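Local coordinates for protein CEL44C (Paenibacillus polymyxa, PDB 2YIH) that hydrolyses xyloglucan as an endo-acting glucanase of glycoside hydrolase family 44, its catalytic domain binding the polysaccharide and a calcium ion, at residues 106-111 and 160-165; 214-219 and 226-231. The protein carries 8 engineered substitutions. All blocks are in the same frame, centred on the assembly; numbering follows the deposited sequence.

Contact 1: residues 106-111 and 160-165; sequences SLVTLP and DEFVHF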
loop_
_atom_site.group_PDB
_atom_site.type_symbol
_atom_site.label_atom_id
_atom_site.label_comp_id
_atom_site.label_asym_id
_atom_site.label_seq_id
_atom_site.Cartn_x
_atom_site.Cartn_y
_atom_site.Cartn_z
ATOM N N SER A 106 1.792 0.035 12.365
ATOM C CA SER A 106 2.772 0.978 11.839
ATOM C C SER A 106 3.843 0.236 11.057
ATOM O O SER A 106 4.511 -0.642 11.609
ATOM C CB SER A 106 3.502 1.712 12.988
ATOM O OG SER A 106 2.638 2.656 13.620
ATOM N N LEU A 107 4.060 0.674 9.818
ATOM C CA LEU A 107 5.193 0.210 9.006
ATOM C C LEU A 107 6.182 1.350 8.888
ATOM O O LEU A 107 5.850 2.396 8.363
ATOM C CB LEU A 107 4.695 -0.165 7.611
ATOM C CG LEU A 107 5.741 -0.549 6.536
ATOM C CD1 LEU A 107 6.662 -1.713 7.044
ATOM C CD2 LEU A 107 5.024 -0.957 5.246
ATOM N N VAL A 108 7.384 1.153 9.424
ATOM C CA VAL A 108 8.409 2.189 9.491
ATOM C C VAL A 108 9.606 1.824 8.571
ATOM O O VAL A 108 10.219 0.763 8.693
ATOM C CB VAL A 108 8.889 2.303 10.958
ATOM C CG1 VAL A 108 10.091 3.252 11.091
ATOM C CG2 VAL A 108 7.711 2.766 11.871
ATOM N N THR A 109 9.954 2.728 7.675
ATOM C CA THR A 109 11.093 2.486 6.788
ATOM C C THR A 109 12.408 2.719 7.521
ATOM O O THR A 109 12.547 3.712 8.264
ATOM C CB THR A 109 10.999 3.448 5.591
ATOM O OG1 THR A 109 9.768 3.174 4.908
ATOM C CG2 THR A 109 12.158 3.256 4.577
ATOM N N LEU A 110 13.395 1.888 7.178
ATOM C CA LEU A 110 14.770 1.983 7.733
ATOM C C LEU A 110 15.673 2.251 6.550
ATOM O O LEU A 110 15.328 1.903 5.410
ATOM C CB LEU A 110 15.166 0.652 8.386
ATOM C CG LEU A 110 14.286 0.285 9.597
ATOM C CD1 LEU A 110 14.783 -1.026 10.179
ATOM C CD2 LEU A 110 14.379 1.382 10.642
ATOM N N PRO A 111 16.830 2.891 6.790
ATOM C CA PRO A 111 17.658 3.327 5.637
ATOM C C PRO A 111 18.618 2.211 5.169
ATOM O O PRO A 111 19.224 1.532 6.013
ATOM C CB PRO A 111 18.492 4.485 6.229
ATOM C CG PRO A 111 18.646 4.089 7.705
ATOM C CD PRO A 111 17.308 3.425 8.086
ATOM N N ASP A 160 20.342 -0.602 14.329
ATOM C CA ASP A 160 19.851 -1.442 15.416
ATOM C C ASP A 160 19.677 -0.673 16.732
ATOM O O ASP A 160 18.813 -1.012 17.543
ATOM C CB ASP A 160 20.650 -2.769 15.564
ATOM C CG ASP A 160 22.089 -2.571 16.027
ATOM O OD1 ASP A 160 22.632 -1.449 16.026
ATOM O OD2 ASP A 160 22.702 -3.607 16.375
ATOM N N GLU A 161 20.456 0.392 16.906
ATOM C CA GLU A 161 20.288 1.317 18.026
ATOM C C GLU A 161 18.917 2.001 17.956
ATOM O O GLU A 161 18.238 2.191 18.964
ATOM C CB GLU A 161 21.414 2.357 18.032
ATOM C CG GLU A 161 21.365 3.255 19.271
ATOM C CD GLU A 161 22.642 4.033 19.455
ATOM O OE1 GLU A 161 23.000 4.803 18.556
ATOM O OE2 GLU A 161 23.327 3.810 20.473
ATOM N N PHE A 162 18.515 2.363 16.751
ATOM C CA PHE A 162 17.220 2.976 16.581
ATOM C C PHE A 162 16.112 1.951 16.899
ATOM O O PHE A 162 15.090 2.287 17.527
ATOM C CB PHE A 162 17.102 3.471 15.147
ATOM C CG PHE A 162 15.738 4.015 14.814
ATOM C CD1 PHE A 162 15.167 5.012 15.614
ATOM C CD2 PHE A 162 15.023 3.497 13.752
ATOM C CE1 PHE A 162 13.908 5.527 15.297
ATOM C CE2 PHE A 162 13.751 4.006 13.440
ATOM C CZ PHE A 162 13.230 5.032 14.205
ATOM N N VAL A 163 16.245 0.739 16.367
ATOM C CA VAL A 163 15.240 -0.279 16.667
ATOM C C VAL A 163 15.186 -0.562 18.176
ATOM O O VAL A 163 14.109 -0.671 18.776
ATOM C CB VAL A 163 15.425 -1.580 15.845
ATOM C CG1 VAL A 163 14.309 -2.621 16.217
ATOM C CG2 VAL A 163 15.367 -1.267 14.352
ATOM N N HIS A 164 16.349 -0.618 18.815
ATOM C CA HIS A 164 16.366 -0.769 20.270
ATOM C C HIS A 164 15.628 0.366 20.994
ATOM O O HIS A 164 14.944 0.121 22.005
ATOM C CB HIS A 164 17.827 -0.887 20.767
ATOM C CG HIS A 164 17.974 -0.782 22.250
ATOM N ND1 HIS A 164 17.950 -1.885 23.080
ATOM C CD2 HIS A 164 18.181 0.290 23.051
ATOM C CE1 HIS A 164 18.103 -1.490 24.334
ATOM N NE2 HIS A 164 18.232 -0.173 24.345
ATOM N N PHE A 165 15.828 1.606 20.532
ATOM C CA PHE A 165 15.142 2.789 21.046
ATOM C C PHE A 165 13.612 2.638 20.974
ATOM O O PHE A 165 12.920 2.940 21.950
ATOM C CB PHE A 165 15.637 4.046 20.293
ATOM C CG PHE A 165 14.866 5.300 20.580
ATOM C CD1 PHE A 165 15.245 6.145 21.630
ATOM C CD2 PHE A 165 13.794 5.682 19.759
ATOM C CE1 PHE A 165 14.519 7.326 21.892
ATOM C CE2 PHE A 165 13.123 6.887 19.979
ATOM C CZ PHE A 165 13.466 7.687 21.059
#

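Contact 2: residues 214-219 and 226-231; sequences SLSKAV and AEVFGP. Unlike the reference sequence in segment 226-231: V228 (reference Ile).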
loop_
_atom_site.group_PDB
_atom_site.type_symbol
_atom_site.label_atom_id
_atom_site.label_comp_id
_atom_site.label_asym_id
_atom_site.label_seq_id
_atom_site.Cartn_x
_atom_site.Cartn_y
_atom_site.Cartn_z
ATOM N N SER A 214 21.988 -8.003 5.365
ATOM C CA SER A 214 22.686 -7.347 6.483
ATOM C C SER A 214 21.742 -6.519 7.374
ATOM O O SER A 214 21.829 -6.572 8.601
ATOM C CB SER A 214 23.827 -6.453 5.967
ATOM O OG SER A 214 24.473 -5.823 7.067
ATOM N N LEU A 215 20.834 -5.766 6.762
ATOM C CA LEU A 215 19.953 -4.885 7.545
ATOM C C LEU A 215 18.904 -5.755 8.272
ATOM O O LEU A 215 18.639 -5.551 9.465
ATOM C CB LEU A 215 19.271 -3.851 6.636
ATOM C CG LEU A 215 18.195 -2.972 7.299
ATOM C CD1 LEU A 215 18.690 -2.296 8.579
ATOM C CD2 LEU A 215 17.740 -1.914 6.217
ATOM N N SER A 216 18.359 -6.746 7.570
ATOM C CA SER A 216 17.312 -7.581 8.151
ATOM C C SER A 216 17.869 -8.327 9.355
ATOM O O SER A 216 17.238 -8.349 10.416
ATOM C CB SER A 216 16.754 -8.591 7.142
ATOM O OG SER A 216 15.635 -9.255 7.725
ATOM N N LYS A 217 19.082 -8.877 9.221
ATOM C CA LYS A 217 19.708 -9.548 10.385
ATOM C C LYS A 217 19.820 -8.630 11.583
ATOM O O LYS A 217 19.545 -9.051 12.713
ATOM C CB LYS A 217 21.109 -10.046 10.030
ATOM C CG LYS A 217 21.038 -11.269 9.169
ATOM C CD LYS A 217 22.389 -11.496 8.494
ATOM C CE LYS A 217 23.537 -11.492 9.470
ATOM N NZ LYS A 217 24.779 -11.954 8.747
ATOM N N ALA A 218 20.260 -7.400 11.346
ATOM C CA ALA A 218 20.419 -6.454 12.443
ATOM C C ALA A 218 19.108 -6.160 13.138
ATOM O O ALA A 218 19.076 -6.016 14.339
ATOM C CB ALA A 218 21.083 -5.153 11.963
ATOM N N VAL A 219 18.041 -6.000 12.363
ATOM C CA VAL A 219 16.726 -5.729 12.939
ATOM C C VAL A 219 16.215 -6.926 13.757
ATOM O O VAL A 219 15.695 -6.744 14.861
ATOM C CB VAL A 219 15.724 -5.417 11.815
ATOM C CG1 VAL A 219 14.263 -5.269 12.397
ATOM C CG2 VAL A 219 16.182 -4.124 11.065
ATOM N N ALA A 226 9.302 -8.680 14.589
ATOM C CA ALA A 226 8.975 -7.571 13.646
ATOM C C ALA A 226 8.947 -8.130 12.237
ATOM O O ALA A 226 9.802 -8.945 11.891
ATOM C CB ALA A 226 10.028 -6.470 13.741
ATOM N N GLU A 227 8.033 -7.635 11.401
ATOM C CA GLU A 227 7.919 -8.081 10.015
ATOM C C GLU A 227 8.772 -7.202 9.129
ATOM O O GLU A 227 8.638 -5.984 9.158
ATOM C CB GLU A 227 6.471 -7.995 9.570
ATOM C CG GLU A 227 5.585 -8.977 10.371
ATOM C CD GLU A 227 4.145 -8.964 9.902
ATOM O OE1 GLU A 227 3.561 -7.883 9.823
ATOM O OE2 GLU A 227 3.654 -10.034 9.451
ATOM N N VAL A 228 9.647 -7.828 8.349
ATOM C CA VAL A 228 10.540 -7.084 7.428
ATOM C C VAL A 228 9.954 -7.114 6.024
ATOM O O VAL A 228 9.656 -8.204 5.476
ATOM C CB VAL A 228 11.983 -7.673 7.473
ATOM C CG1 VAL A 228 12.841 -7.210 6.252
ATOM C CG2 VAL A 228 12.638 -7.322 8.841
ATOM N N PHE A 229 9.823 -5.926 5.430
ATOM C CA PHE A 229 9.179 -5.752 4.115
ATOM C C PHE A 229 10.270 -5.385 3.107
ATOM O O PHE A 229 11.090 -4.466 3.380
ATOM C CB PHE A 229 8.247 -4.540 4.141
ATOM C CG PHE A 229 6.949 -4.755 4.869
ATOM C CD1 PHE A 229 6.939 -5.140 6.225
ATOM C CD2 PHE A 229 5.754 -4.516 4.223
ATOM C CE1 PHE A 229 5.723 -5.302 6.914
ATOM C CE2 PHE A 229 4.532 -4.638 4.892
ATOM C CZ PHE A 229 4.529 -5.027 6.237
ATOM N N GLY A 230 10.290 -6.080 1.977
ATOM C CA GLY A 230 11.218 -5.720 0.887
ATOM C C GLY A 230 10.726 -6.298 -0.417
ATOM O O GLY A 230 9.923 -7.216 -0.402
ATOM N N PRO A 231 11.303 -5.870 -1.564
ATOM C CA PRO A 231 12.319 -4.850 -1.717
ATOM C C PRO A 231 11.754 -3.459 -1.979
ATOM O O PRO A 231 12.542 -2.537 -2.243
ATOM C CB PRO A 231 13.143 -5.332 -2.952
ATOM C CG PRO A 231 12.300 -6.516 -3.604
ATOM C CD PRO A 231 10.948 -6.478 -2.849
#

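Contact 1: residues 106-111 and 160-165
One strand-to-helix layer of the eight-stranded (β/α) barrel is built here, where V108 and L110 of parallel strand 105-110 receive F162 and V163 of helix 159-170. Short axes run nearly antiparallel, at 157° and 11.0 Å apart, as expected of a barrel whose helices return the chain over the outside of its strands. F162 carries most of the helix side. Its CG stands anti to the backbone N (chi1 175°), which sends the ring out from the helix, and the CD2-CE2 edge then meets the strand. L110 CD2 lies in the plane of that ring, 3.8 Å from F162 CD2, so a methyl group of the strand abuts the ring at its edge. V108 CG1 approaches the same edge more loosely, 4.4 Å from F162 CE2. V92 of helix 90-102 touches both V108 and F162, and W55 meets the F162 ring with planes about 40° apart; W55 adjoins the calcium ligand E56, whose side chain is about 7 Å from that of F162. The fork of L110 divides the work: while CD2 serves the ring, CD1 reaches V163 CG2 at 4.2 Å.

Contact 2: residues 214-219 and 226-231
The hydroxyl oxygen OG of S216 donates a hydrogen bond to the main-chain carbonyl of L277 and, on the strand side, rests against the methyl groups of V228. The serine belongs to helix 205-222 and the valine to strand 227-233, the second half of a right-handed β-α-β crossover of the barrel that begins with strand 181-184. V228, where the reference sequence has isoleucine, makes the largest single contribution. S216 OG faces the fork of the V228 side chain, 3.7 Å from V228 CG2 and 3.8 Å from V228 CG1, with V228 CB only slightly farther away at 4.0 Å. The serine oxygen is anti to its own backbone N (chi1 -173°), a torsion that puts it beside the valine and within bonding distance of L277. One turn farther along the helix, V219 points toward the strand and adds a looser apolar touch, V219 CG1 to V228 CG2 at 4.4 Å. A226, just ahead of the strand, also turns its methyl group this way, with A226 CB 4.6 Å from V219 CG1. Around this pair the barrel completes the packing: V228 reaches L184 and V219 reaches Y182, both on strand 181-184. The V228 backbone N is bonded to the carboxylate of D279, which helps to fix the strand on its other flank. No hydrogen bond joins residues 214-219 to 226-231, although K220 NZ, the next residue of the helix, bonds to A226 O. Because the buried hydroxyl spends its proton on L277 O, it can lie against two methyl groups; S216, V219 and V228 meet through van der Waals contact, while polar anchoring of the helix comes from S216 to L277 and K220 to A226.

Followed from the N terminus, the chain lays down strand 105-110 and then makes a long excursion of 48 residues, which includes the calcium ligands D151, D154 and Y156, before helix 159-170 returns to close contact 1. Strand 181-184 comes next, followed by helix 205-222, and a short turn, residues 223-226, leads to strand 227-233, where contact 2 closes. The two loops are therefore in series and neither encloses the other. In space they adjoin, with centres 10 Å apart across strand 181-184. L110 CD1 touches V219 CG2 at 3.5 Å between the strands and the surrounding helices, while L107 CD1 meets F229 CD1, also at 3.5 Å, on the inner side of the barrel.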